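Local coordinates for protein iron transport multicopper oxidase FET3 (Saccharomyces cerevisiae, PDB 1ZPU) that couples the oxidation of ferrous iron, and also of cuprous copper, to the reduction of oxygen to water, feeding high-affinity iron uptake in yeast, at residues F394-H399 with L475-D480; S445-R450 with W459-H464; P347-V352 with F482-A487; H62-N67 with Y91-D96. One frame throughout, in Å; residues are numbered along the deposited sequence.

Interaction 1. Residues F394-H399 with L475-D480. With CU1 (copper (I) ion), chain B; CU1 (copper (I) ion), chain C.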
# COMPACT_ATOMS: atom_id res chain seq x y z
N PHE A 394 6.75 -3.96 -0.18
CA PHE A 394 6.59 -3.43 -1.51
C PHE A 394 5.24 -3.81 -2.07
O PHE A 394 4.73 -4.90 -1.83
CB PHE A 394 7.71 -3.89 -2.44
CG PHE A 394 9.03 -3.29 -2.10
CD1 PHE A 394 9.92 -3.94 -1.26
CD2 PHE A 394 9.38 -2.03 -2.59
CE1 PHE A 394 11.13 -3.36 -0.92
CE2 PHE A 394 10.60 -1.45 -2.26
CZ PHE A 394 11.48 -2.13 -1.43
N HIS A 395 4.66 -2.87 -2.81
CA HIS A 395 3.34 -3.04 -3.34
C HIS A 395 3.35 -2.74 -4.84
O HIS A 395 4.09 -1.85 -5.31
CB HIS A 395 2.35 -2.17 -2.57
CG HIS A 395 1.07 -1.91 -3.31
ND1 HIS A 395 0.18 -2.92 -3.62
CD2 HIS A 395 0.56 -0.78 -3.83
CE1 HIS A 395 -0.84 -2.41 -4.28
NE2 HIS A 395 -0.63 -1.11 -4.42
N LEU A 396 2.54 -3.50 -5.58
CA LEU A 396 2.46 -3.38 -7.03
C LEU A 396 1.06 -3.02 -7.47
O LEU A 396 0.11 -3.75 -7.19
CB LEU A 396 2.88 -4.70 -7.69
CG LEU A 396 2.79 -4.83 -9.22
CD1 LEU A 396 3.78 -3.91 -9.97
CD2 LEU A 396 2.99 -6.29 -9.62
N HIS A 397 0.92 -1.89 -8.16
CA HIS A 397 -0.37 -1.45 -8.69
C HIS A 397 -0.78 -2.34 -9.86
O HIS A 397 0.08 -2.89 -10.55
CB HIS A 397 -0.30 -0.01 -9.16
CG HIS A 397 -0.24 0.99 -8.05
ND1 HIS A 397 -1.11 2.06 -7.98
CD2 HIS A 397 0.58 1.11 -6.99
CE1 HIS A 397 -0.82 2.78 -6.92
NE2 HIS A 397 0.20 2.23 -6.30
N GLY A 398 -2.09 -2.48 -10.06
CA GLY A 398 -2.64 -3.16 -11.25
C GLY A 398 -2.63 -4.68 -11.28
O GLY A 398 -3.21 -5.28 -12.18
N HIS A 399 -1.98 -5.31 -10.31
CA HIS A 399 -1.85 -6.77 -10.29
C HIS A 399 -1.81 -7.36 -8.88
O HIS A 399 -1.41 -6.69 -7.92
CB HIS A 399 -0.56 -7.21 -10.99
CG HIS A 399 -0.43 -6.76 -12.41
ND1 HIS A 399 -1.02 -7.43 -13.46
CD2 HIS A 399 0.25 -5.72 -12.95
CE1 HIS A 399 -0.71 -6.81 -14.59
NE2 HIS A 399 0.05 -5.78 -14.31
N LEU A 475 9.41 2.67 -8.74
CA LEU A 475 9.67 2.57 -10.17
C LEU A 475 8.37 2.41 -10.94
O LEU A 475 7.35 2.02 -10.36
CB LEU A 475 10.63 1.42 -10.49
CG LEU A 475 10.31 -0.01 -10.09
CD1 LEU A 475 9.31 -0.60 -11.03
CD2 LEU A 475 11.59 -0.78 -10.17
N VAL A 476 8.40 2.71 -12.23
CA VAL A 476 7.18 2.77 -13.03
C VAL A 476 7.14 1.70 -14.12
O VAL A 476 8.08 1.56 -14.91
CB VAL A 476 7.00 4.17 -13.65
CG1 VAL A 476 5.73 4.24 -14.49
CG2 VAL A 476 7.00 5.24 -12.58
N LEU A 477 6.05 0.95 -14.14
CA LEU A 477 5.82 -0.08 -15.16
C LEU A 477 4.79 0.38 -16.18
O LEU A 477 3.66 0.69 -15.83
CB LEU A 477 5.36 -1.37 -14.50
CG LEU A 477 6.32 -2.05 -13.53
CD1 LEU A 477 5.73 -3.34 -13.04
CD2 LEU A 477 7.68 -2.33 -14.16
N VAL A 478 5.17 0.41 -17.45
CA VAL A 478 4.24 0.74 -18.51
C VAL A 478 3.92 -0.55 -19.26
O VAL A 478 4.76 -1.09 -20.00
CB VAL A 478 4.82 1.82 -19.47
CG1 VAL A 478 3.85 2.12 -20.59
CG2 VAL A 478 5.13 3.08 -18.71
N GLU A 479 2.70 -1.05 -19.05
CA GLU A 479 2.23 -2.29 -19.66
C GLU A 479 1.64 -2.04 -21.05
O GLU A 479 0.75 -1.20 -21.19
CB GLU A 479 1.17 -2.88 -18.76
CG GLU A 479 1.16 -4.37 -18.70
CD GLU A 479 0.67 -4.86 -17.34
OE1 GLU A 479 1.24 -4.41 -16.32
OE2 GLU A 479 -0.27 -5.69 -17.30
N ASP A 480 2.11 -2.79 -22.04
CA ASP A 480 1.92 -2.47 -23.47
C ASP A 480 1.19 -1.15 -23.75
O ASP A 480 -0.04 -1.12 -23.83
CB ASP A 480 1.34 -3.64 -24.29
CG ASP A 480 -0.09 -3.96 -23.92
OD1 ASP A 480 -0.49 -3.70 -22.77
OD2 ASP A 480 -0.82 -4.49 -24.79
CU CU1 B . -2.17 0.17 -4.87
CU CU1 C . 1.14 3.33 -4.72
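Leu396 and His399 reach across to Leu477 and Glu479 from the His-Leu-His-Gly-His run that multicopper oxidases use to build part of their trinuclear copper cluster. The run leaves strand 392-396 of the third plastocyanin-like domain, and its residues serve different ends in turn. His395 binds the type 2 copper through NE2, sharing it with His60. Leu396 lies on the other side of the strand: with CG trans to its amide nitrogen (chi1 176°), it puts CD1 against CD1 of Leu477 at 3.7 Å, the two side chains crossing at about a right angle. Branched, purely apolar ends suit this buried spot. His397 returns to the metal side, its NE2 binding a type 3 copper at 2.1 Å while one ring face lies beneath the type 2 copper, 3.4 Å above its plane; a hydrogen bond from ND1 to Asp73 helps set that ring. Gly398 follows with a positive phi, a backbone turn that glycine makes easily. The chain then presents His399, an imidazole that binds no copper but a carboxylate. The edge of its ring meets the Glu479 carboxylate, the two groups nearly coplanar, 14° apart. The other carboxylate oxygen, OE2, accepts from the backbone N of Asn455, so Glu479 ties two separate parts of the chain together and is probably polarised by both. The bond itself is nearly straight: His399 NE2 donates in its ring plane to the syn lone pair of Glu479 OE1, 2.7 Å away, at an N-H...O angle of 165°.

Interaction 2. Residues S445-R450 with W459-H464. With CU1 (copper (I) ion), chain C; CU1 (copper (I) ion), chain D; CU1 (copper (I) ion), chain E.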
# COMPACT_ATOMS: atom_id res chain seq x y z
N SER A 445 17.62 -9.20 2.83
CA SER A 445 17.24 -10.41 2.11
C SER A 445 16.77 -10.13 0.68
O SER A 445 17.16 -9.13 0.08
CB SER A 445 16.20 -11.20 2.90
OG SER A 445 16.22 -12.56 2.52
N ASN A 446 15.96 -11.03 0.14
CA ASN A 446 15.50 -10.91 -1.24
C ASN A 446 14.13 -11.52 -1.43
O ASN A 446 13.67 -12.32 -0.61
CB ASN A 446 16.51 -11.55 -2.21
CG ASN A 446 16.81 -13.01 -1.88
OD1 ASN A 446 16.04 -13.92 -2.22
ND2 ASN A 446 17.94 -13.25 -1.24
N PHE A 447 13.47 -11.12 -2.51
CA PHE A 447 12.28 -11.83 -2.96
C PHE A 447 12.16 -11.84 -4.47
O PHE A 447 12.84 -11.06 -5.16
CB PHE A 447 11.00 -11.37 -2.25
CG PHE A 447 10.47 -10.00 -2.66
CD1 PHE A 447 10.08 -9.09 -1.69
CD2 PHE A 447 10.30 -9.66 -4.00
CE1 PHE A 447 9.55 -7.84 -2.04
CE2 PHE A 447 9.79 -8.41 -4.35
CZ PHE A 447 9.40 -7.50 -3.37
N VAL A 448 11.33 -12.75 -4.98
CA VAL A 448 11.07 -12.85 -6.41
C VAL A 448 9.57 -13.03 -6.61
O VAL A 448 8.95 -13.92 -6.02
CB VAL A 448 11.84 -14.02 -7.08
CG1 VAL A 448 11.63 -14.00 -8.57
CG2 VAL A 448 13.31 -13.93 -6.79
N ILE A 449 9.00 -12.15 -7.42
CA ILE A 449 7.59 -12.21 -7.75
C ILE A 449 7.43 -12.30 -9.25
O ILE A 449 8.28 -11.83 -10.00
CB ILE A 449 6.82 -10.98 -7.23
CG1 ILE A 449 7.43 -9.68 -7.76
CG2 ILE A 449 6.79 -10.99 -5.72
CD1 ILE A 449 6.58 -8.45 -7.50
N ARG A 450 6.33 -12.93 -9.68
CA ARG A 450 6.00 -13.06 -11.10
C ARG A 450 4.54 -12.75 -11.36
O ARG A 450 3.67 -13.06 -10.54
CB ARG A 450 6.32 -14.47 -11.59
CG ARG A 450 7.78 -14.71 -11.85
CD ARG A 450 7.97 -16.01 -12.55
NE ARG A 450 9.25 -16.59 -12.19
CZ ARG A 450 9.63 -17.83 -12.46
NH1 ARG A 450 8.82 -18.65 -13.11
NH2 ARG A 450 10.82 -18.24 -12.07
N TRP A 459 1.77 1.41 -14.01
CA TRP A 459 1.69 0.87 -12.65
C TRP A 459 2.91 1.17 -11.78
O TRP A 459 4.04 0.88 -12.18
CB TRP A 459 1.45 -0.64 -12.69
CG TRP A 459 0.33 -1.10 -13.59
CD1 TRP A 459 0.44 -1.95 -14.64
CD2 TRP A 459 -1.06 -0.76 -13.50
NE1 TRP A 459 -0.78 -2.15 -15.22
CE2 TRP A 459 -1.72 -1.44 -14.54
CE3 TRP A 459 -1.81 0.07 -12.66
CZ2 TRP A 459 -3.09 -1.33 -14.75
CZ3 TRP A 459 -3.18 0.17 -12.86
CH2 TRP A 459 -3.80 -0.52 -13.90
N PHE A 460 2.67 1.71 -10.59
CA PHE A 460 3.71 2.06 -9.64
C PHE A 460 4.14 0.82 -8.87
O PHE A 460 3.31 0.06 -8.38
CB PHE A 460 3.18 3.14 -8.68
CG PHE A 460 4.22 4.14 -8.22
CD1 PHE A 460 5.52 4.13 -8.71
CD2 PHE A 460 3.87 5.14 -7.30
CE1 PHE A 460 6.47 5.08 -8.27
CE2 PHE A 460 4.82 6.10 -6.87
CZ PHE A 460 6.11 6.07 -7.35
N PHE A 461 5.45 0.60 -8.80
CA PHE A 461 6.00 -0.42 -7.91
C PHE A 461 6.90 0.23 -6.88
O PHE A 461 7.96 0.75 -7.23
CB PHE A 461 6.76 -1.50 -8.69
CG PHE A 461 7.35 -2.55 -7.81
CD1 PHE A 461 6.56 -3.55 -7.28
CD2 PHE A 461 8.71 -2.52 -7.49
CE1 PHE A 461 7.11 -4.52 -6.46
CE2 PHE A 461 9.27 -3.49 -6.65
CZ PHE A 461 8.46 -4.49 -6.14
N HIS A 462 6.49 0.19 -5.61
CA HIS A 462 7.18 0.94 -4.58
C HIS A 462 7.01 0.35 -3.20
O HIS A 462 6.14 -0.48 -2.97
CB HIS A 462 6.67 2.37 -4.53
CG HIS A 462 5.24 2.48 -4.10
ND1 HIS A 462 4.86 2.63 -2.79
CD2 HIS A 462 4.09 2.43 -4.82
CE1 HIS A 462 3.54 2.68 -2.71
NE2 HIS A 462 3.05 2.55 -3.93
N CYS A 463 7.84 0.83 -2.28
CA CYS A 463 7.66 0.57 -0.87
C CYS A 463 6.49 1.40 -0.33
O CYS A 463 6.35 2.59 -0.62
CB CYS A 463 8.93 0.92 -0.12
SG CYS A 463 8.84 0.53 1.62
N HIS A 464 5.63 0.75 0.44
CA HIS A 464 4.45 1.40 0.96
C HIS A 464 4.68 2.13 2.29
O HIS A 464 3.74 2.65 2.88
CB HIS A 464 3.31 0.40 1.08
CG HIS A 464 1.97 1.00 0.80
ND1 HIS A 464 1.35 1.87 1.67
CD2 HIS A 464 1.14 0.88 -0.27
CE1 HIS A 464 0.20 2.26 1.16
NE2 HIS A 464 0.04 1.66 -0.02
CU CU1 C . 1.14 3.33 -4.72
CU CU1 D . -1.93 1.54 -1.04
CU CU1 E . 10.73 0.74 2.72
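Phe447 and Ile449 stand on one strand and Phe461 on another in the facing sheet, with backbones well separated: CA of Ile449 and CA of Phe461 are 11.9 Å apart, so only side chains bridge the gap. Phe461 carries the contact. Its CG lies opposite the backbone N (chi1 179°), sending the ring inward to meet Phe447 from the opposite direction; the rings touch edge to edge, CZ of Phe447 at 4.2 Å from CZ of Phe461. Beside this, Ile449 lays CD1 obliquely against the Phe461 ring, 4.1 Å from CE1. Long, apolar side chains suit so wide a gap. Just past Phe461 the strand becomes the His-Cys-His link between copper sites: Cys463 SG binds the type 1 copper at 2.2 Å, while His462 and His464 each bind a type 3 copper. His462 ND1 donates to Cys463 O (2.6 Å), from above the carbonyl plane. In this family the link is the accepted electron path to the trinuclear cluster. Within the domain's beta sandwich, strand 446-452 runs between strands 379-386 and 401-406, and strand 457-463 between 474-479 and 392-396, whose Leu396 also touches Phe461.

Interaction 3. Residues P347-V352 with F482-A487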
# COMPACT_ATOMS: atom_id res chain seq x y z
N PRO A 347 2.78 13.65 -16.59
CA PRO A 347 2.39 12.34 -16.06
C PRO A 347 2.66 11.24 -17.07
O PRO A 347 2.41 11.44 -18.26
CB PRO A 347 0.87 12.48 -15.87
CG PRO A 347 0.62 13.93 -15.74
CD PRO A 347 1.68 14.64 -16.49
N THR A 348 3.14 10.09 -16.61
CA THR A 348 3.49 8.97 -17.49
C THR A 348 2.39 8.68 -18.50
O THR A 348 2.64 8.71 -19.71
CB THR A 348 3.79 7.68 -16.69
OG1 THR A 348 4.63 7.98 -15.57
CG2 THR A 348 4.48 6.65 -17.58
N LEU A 349 1.18 8.42 -18.00
CA LEU A 349 0.03 8.10 -18.86
C LEU A 349 -0.24 9.17 -19.92
O LEU A 349 -0.52 8.85 -21.08
CB LEU A 349 -1.22 7.83 -18.02
CG LEU A 349 -2.53 7.42 -18.70
CD1 LEU A 349 -2.41 6.12 -19.47
CD2 LEU A 349 -3.60 7.30 -17.66
N MET A 350 -0.14 10.43 -19.53
CA MET A 350 -0.37 11.54 -20.45
C MET A 350 0.59 11.53 -21.63
O MET A 350 0.22 11.95 -22.75
CB MET A 350 -0.34 12.86 -19.69
CG MET A 350 -1.68 13.29 -19.10
SD MET A 350 -2.37 12.18 -17.85
CE MET A 350 -3.60 13.25 -17.10
N THR A 351 1.82 11.05 -21.42
CA THR A 351 2.78 10.99 -22.53
C THR A 351 2.51 9.78 -23.42
O THR A 351 2.59 9.90 -24.64
CB THR A 351 4.29 11.13 -22.13
OG1 THR A 351 4.92 9.85 -22.05
CG2 THR A 351 4.47 11.89 -20.83
N VAL A 352 2.18 8.63 -22.83
CA VAL A 352 1.78 7.47 -23.65
C VAL A 352 0.55 7.76 -24.53
O VAL A 352 0.49 7.32 -25.69
CB VAL A 352 1.64 6.12 -22.84
CG1 VAL A 352 1.78 6.32 -21.36
CG2 VAL A 352 0.34 5.38 -23.18
N PHE A 482 0.75 0.36 -26.33
CA PHE A 482 -0.12 0.28 -27.51
C PHE A 482 -1.50 -0.26 -27.14
O PHE A 482 -2.51 0.19 -27.67
CB PHE A 482 0.52 -0.54 -28.64
CG PHE A 482 1.78 0.06 -29.19
CD1 PHE A 482 2.90 -0.74 -29.42
CD2 PHE A 482 1.87 1.42 -29.46
CE1 PHE A 482 4.08 -0.20 -29.92
CE2 PHE A 482 3.05 1.97 -29.96
CZ PHE A 482 4.15 1.16 -30.19
N GLY A 483 -1.54 -1.22 -26.21
CA GLY A 483 -2.80 -1.70 -25.65
C GLY A 483 -3.58 -0.59 -24.97
O GLY A 483 -4.81 -0.53 -25.08
N ILE A 484 -2.86 0.28 -24.27
CA ILE A 484 -3.45 1.45 -23.61
C ILE A 484 -4.08 2.38 -24.65
O ILE A 484 -5.23 2.78 -24.50
CB ILE A 484 -2.42 2.23 -22.75
CG1 ILE A 484 -1.98 1.41 -21.55
CG2 ILE A 484 -2.98 3.56 -22.27
CD1 ILE A 484 -0.66 1.85 -20.99
N GLN A 485 -3.33 2.70 -25.70
CA GLN A 485 -3.79 3.63 -26.73
C GLN A 485 -5.01 3.08 -27.47
O GLN A 485 -5.92 3.84 -27.82
CB GLN A 485 -2.69 3.91 -27.75
CG GLN A 485 -1.58 4.83 -27.28
CD GLN A 485 -0.39 4.82 -28.24
OE1 GLN A 485 -0.19 3.88 -29.01
NE2 GLN A 485 0.42 5.87 -28.18
N ASP A 486 -5.01 1.78 -27.72
CA ASP A 486 -6.04 1.15 -28.55
C ASP A 486 -7.39 1.06 -27.85
O ASP A 486 -8.42 1.10 -28.52
CB ASP A 486 -5.59 -0.24 -29.01
CG ASP A 486 -4.47 -0.18 -30.05
OD1 ASP A 486 -3.95 0.93 -30.33
OD2 ASP A 486 -4.11 -1.24 -30.60
N ALA A 487 -7.39 0.93 -26.53
CA ALA A 487 -8.63 0.88 -25.77
C ALA A 487 -9.25 2.26 -25.64
O ALA A 487 -8.59 3.22 -25.24
CB ALA A 487 -8.41 0.25 -24.41
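Ile484 points its CG2 methyl at two residues of helix 348-352 because chi1 of -68° swings CG1 away from the carbonyl carbon and leaves CG2 trans to the amide nitrogen. Leu349 brings its CD1 to the same methyl. The next residue after Ile484, Gln485, stays extended beyond CG, which carries its amide to the last carbonyl of the short helix. These are two brief helices meeting steeply, their axes 10.7 Å apart at closest approach and 75° from parallel. At the centre, Ile484 CG2 touches Leu349 CD1 at 3.8 Å and Val352 CG2 at 3.9 Å, the Val352 and Ile484 side chains crossing at about a right angle. Such branched residues can bridge the space between the helices with methyls alone. Alongside runs a polar tie: Gln485 NE2 gives a hydrogen bond to Val352 O, 2.9 Å long and nearly along the C=O axis, though tilted from the amide plane. The same nitrogen also donates to Gly356 O, so two carbonyls hold the amide's rotation. A leucine here would probably leave both carbonyl oxygens, of Val352 and Gly356, without this amide donor and let the end of helix 348-352 shift. Thr348 packs on Val476 and Val478, setting helix 348-352 against strand 474-479, from which helix 481-486 follows in the chain. The contact thus joins an apolar seam to an amide bridge: methyls fill the space, while the amide supplies N-H groups to carbonyls at and just beyond the helix end, where main-chain donors probably run out.

Interaction 4. Residues H62-N67 with Y91-D96. With CU1 (copper (I) ion), chain D; NAG (2-acetamido-2-deoxy-beta-D-glucopyranose), chain F; NAG (2-acetamido-2-deoxy-beta-D-glucopyranose), chain K.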
# COMPACT_ATOMS: atom_id res chain seq x y z
N HIS A 62 -6.52 1.03 -3.41
CA HIS A 62 -5.46 0.04 -3.27
C HIS A 62 -5.94 -1.35 -3.60
O HIS A 62 -6.80 -1.90 -2.91
CB HIS A 62 -4.93 0.05 -1.84
CG HIS A 62 -3.73 -0.82 -1.65
ND1 HIS A 62 -2.49 -0.31 -1.31
CD2 HIS A 62 -3.57 -2.16 -1.76
CE1 HIS A 62 -1.63 -1.31 -1.22
NE2 HIS A 62 -2.26 -2.43 -1.49
N GLY A 63 -5.34 -1.94 -4.63
CA GLY A 63 -5.58 -3.34 -4.94
C GLY A 63 -6.46 -3.53 -6.16
O GLY A 63 -6.41 -4.57 -6.80
N LEU A 64 -7.24 -2.51 -6.47
CA LEU A 64 -8.12 -2.53 -7.62
C LEU A 64 -7.30 -2.51 -8.90
O LEU A 64 -6.34 -1.76 -9.02
CB LEU A 64 -9.08 -1.35 -7.53
CG LEU A 64 -10.40 -1.54 -6.75
CD1 LEU A 64 -10.29 -2.25 -5.42
CD2 LEU A 64 -11.10 -0.21 -6.59
N PHE A 65 -7.67 -3.35 -9.86
CA PHE A 65 -6.84 -3.57 -11.05
C PHE A 65 -6.98 -2.47 -12.09
O PHE A 65 -6.13 -2.34 -12.97
CB PHE A 65 -7.13 -4.93 -11.67
CG PHE A 65 -6.74 -6.10 -10.80
CD1 PHE A 65 -5.66 -6.01 -9.90
CD2 PHE A 65 -7.43 -7.31 -10.88
CE1 PHE A 65 -5.31 -7.08 -9.10
CE2 PHE A 65 -7.07 -8.38 -10.08
CZ PHE A 65 -6.01 -8.27 -9.20
N GLN A 66 -8.05 -1.70 -12.00
CA GLN A 66 -8.32 -0.58 -12.90
C GLN A 66 -8.17 -0.98 -14.38
O GLN A 66 -7.69 -0.20 -15.20
CB GLN A 66 -7.44 0.64 -12.54
CG GLN A 66 -7.60 1.16 -11.08
CD GLN A 66 -9.00 1.70 -10.76
OE1 GLN A 66 -9.84 1.91 -11.65
NE2 GLN A 66 -9.26 1.94 -9.48
N ASN A 67 -8.59 -2.20 -14.68
CA ASN A 67 -8.46 -2.80 -16.02
C ASN A 67 -9.21 -1.97 -17.04
O ASN A 67 -10.43 -1.86 -16.98
CB ASN A 67 -9.01 -4.23 -15.98
CG ASN A 67 -8.43 -5.11 -17.07
OD1 ASN A 67 -8.23 -4.67 -18.20
ND2 ASN A 67 -8.19 -6.37 -16.74
N TYR A 91 -13.43 10.33 -10.05
CA TYR A 91 -12.93 8.97 -10.16
C TYR A 91 -14.11 8.08 -10.55
O TYR A 91 -15.04 7.91 -9.78
CB TYR A 91 -12.28 8.52 -8.84
CG TYR A 91 -10.96 9.21 -8.55
CD1 TYR A 91 -10.90 10.32 -7.71
CD2 TYR A 91 -9.77 8.76 -9.12
CE1 TYR A 91 -9.68 10.97 -7.44
CE2 TYR A 91 -8.55 9.40 -8.86
CZ TYR A 91 -8.51 10.50 -8.02
OH TYR A 91 -7.29 11.13 -7.77
N ASN A 92 -14.07 7.54 -11.76
CA ASN A 92 -15.20 6.84 -12.35
C ASN A 92 -14.72 5.52 -12.89
O ASN A 92 -14.05 5.47 -13.92
CB ASN A 92 -15.78 7.71 -13.47
CG ASN A 92 -17.11 7.21 -13.99
OD1 ASN A 92 -17.50 6.06 -13.77
ND2 ASN A 92 -17.82 8.10 -14.69
N PHE A 93 -15.04 4.44 -12.19
CA PHE A 93 -14.53 3.12 -12.53
C PHE A 93 -15.47 2.01 -12.11
O PHE A 93 -16.29 2.18 -11.21
CB PHE A 93 -13.14 2.90 -11.92
CG PHE A 93 -13.12 2.93 -10.41
CD1 PHE A 93 -13.22 1.76 -9.67
CD2 PHE A 93 -12.96 4.13 -9.73
CE1 PHE A 93 -13.19 1.79 -8.27
CE2 PHE A 93 -12.92 4.16 -8.33
CZ PHE A 93 -13.04 2.99 -7.60
N THR A 94 -15.36 0.87 -12.78
CA THR A 94 -16.13 -0.32 -12.44
C THR A 94 -15.23 -1.26 -11.66
O THR A 94 -14.03 -1.03 -11.54
CB THR A 94 -16.64 -1.05 -13.67
OG1 THR A 94 -16.27 -0.31 -14.83
CG2 THR A 94 -18.14 -1.19 -13.61
N VAL A 95 -15.83 -2.33 -11.14
CA VAL A 95 -15.10 -3.25 -10.29
C VAL A 95 -15.37 -4.70 -10.76
O VAL A 95 -15.98 -5.51 -10.07
CB VAL A 95 -15.44 -2.91 -8.81
CG1 VAL A 95 -15.83 -4.12 -8.01
CG2 VAL A 95 -14.26 -2.17 -8.19
N ASP A 96 -14.91 -4.99 -11.97
CA ASP A 96 -15.21 -6.26 -12.61
C ASP A 96 -14.21 -7.37 -12.29
O ASP A 96 -14.51 -8.54 -12.50
CB ASP A 96 -15.32 -6.07 -14.12
CG ASP A 96 -16.57 -5.29 -14.51
OD1 ASP A 96 -17.68 -5.89 -14.53
OD2 ASP A 96 -16.43 -4.08 -14.79
CU CU1 D . -1.93 1.54 -1.04
C1 NAG F . -7.91 -7.22 -17.87
C2 NAG F . -7.52 -8.46 -17.06
C3 NAG F . -7.26 -9.67 -17.95
C4 NAG F . -8.42 -9.90 -18.92
C5 NAG F . -8.79 -8.57 -19.61
C6 NAG F . -10.00 -8.71 -20.52
C7 NAG F . -6.50 -8.18 -14.86
C8 NAG F . -5.29 -7.72 -14.10
N2 NAG F . -6.38 -8.20 -16.20
O3 NAG F . -7.11 -10.80 -17.11
O4 NAG F . -8.14 -10.94 -19.84
O5 NAG F . -9.06 -7.56 -18.64
O6 NAG F . -11.12 -9.08 -19.75
O7 NAG F . -7.52 -8.52 -14.25
C1 NAG K . -18.65 7.57 -15.75
C2 NAG K . -19.16 8.67 -16.68
C3 NAG K . -20.23 8.09 -17.59
C4 NAG K . -19.64 6.91 -18.36
C5 NAG K . -18.82 5.96 -17.49
C6 NAG K . -17.94 5.06 -18.37
C7 NAG K . -20.58 10.23 -15.30
C8 NAG K . -21.97 10.20 -15.89
N2 NAG K . -19.54 9.95 -16.07
O3 NAG K . -20.64 9.07 -18.53
O4 NAG K . -20.70 6.21 -18.98
O5 NAG K . -17.97 6.64 -16.57
O6 NAG K . -17.45 5.79 -19.47
O7 NAG K . -20.42 10.56 -14.13
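One face of the Phe93 ring carries the Gln66 amide, NE2 standing over its centre 3.9 Å above the plane; amide and ring are steeply turned, 76° apart, so the amide stands up from the ring instead of stacking on it. Gln66 reaches there because its chain bends at chi2 (-63°), which also brings OE1 to 3.5 Å from Phe93 CB. Leu64 comes at the same ring obliquely, CD2 against CE1, and touches Val95 as well, its CD2 being 4.0 Å from CG2 of the valine. A flat, apolar phenylalanine can offer its face to an amide and still pack against a leucine methyl. A serine in place of Phe93 would probably open a gap beside Leu64 and leave the Gln66 amide without the ring it stands over. The loop starts at His62, whose ND1 binds a type 3 copper, and ends at Asn67, which bears an N-linked glycan through ND2; Asn92 bears another on the far strand. In the first plastocyanin-like domain, this loop follows strand 60-62, at one side of its sheet, and meets strand 88-94, outermost in the other sheet and paired with 43-49; Phe120 of strand 117-123 packs against both Leu64 and Phe93.

All four are buried contacts; interactions 1, 2 and 4 lie near the copper sites, while the centre of interaction 3 is farthest from the chain's centre, about 24 Å, and its Gln485 is partly exposed. Interactions 1 and 2 share one sheet of the third domain, where strand 457-463 lies between 392-396 and 474-479, and one type 3 copper. Interaction 4 belongs to the first domain but meets them at the cluster: His62 and His464 bind the other type 3 copper. Interaction 3 touches interaction 1 alone. Apolar contacts occur in all four; interaction 2 has nothing else across it, while interaction 1 adds a histidine-carboxylate bond, interaction 4 an amide over a ring, and interaction 3 an amide to a helix-end carbonyl.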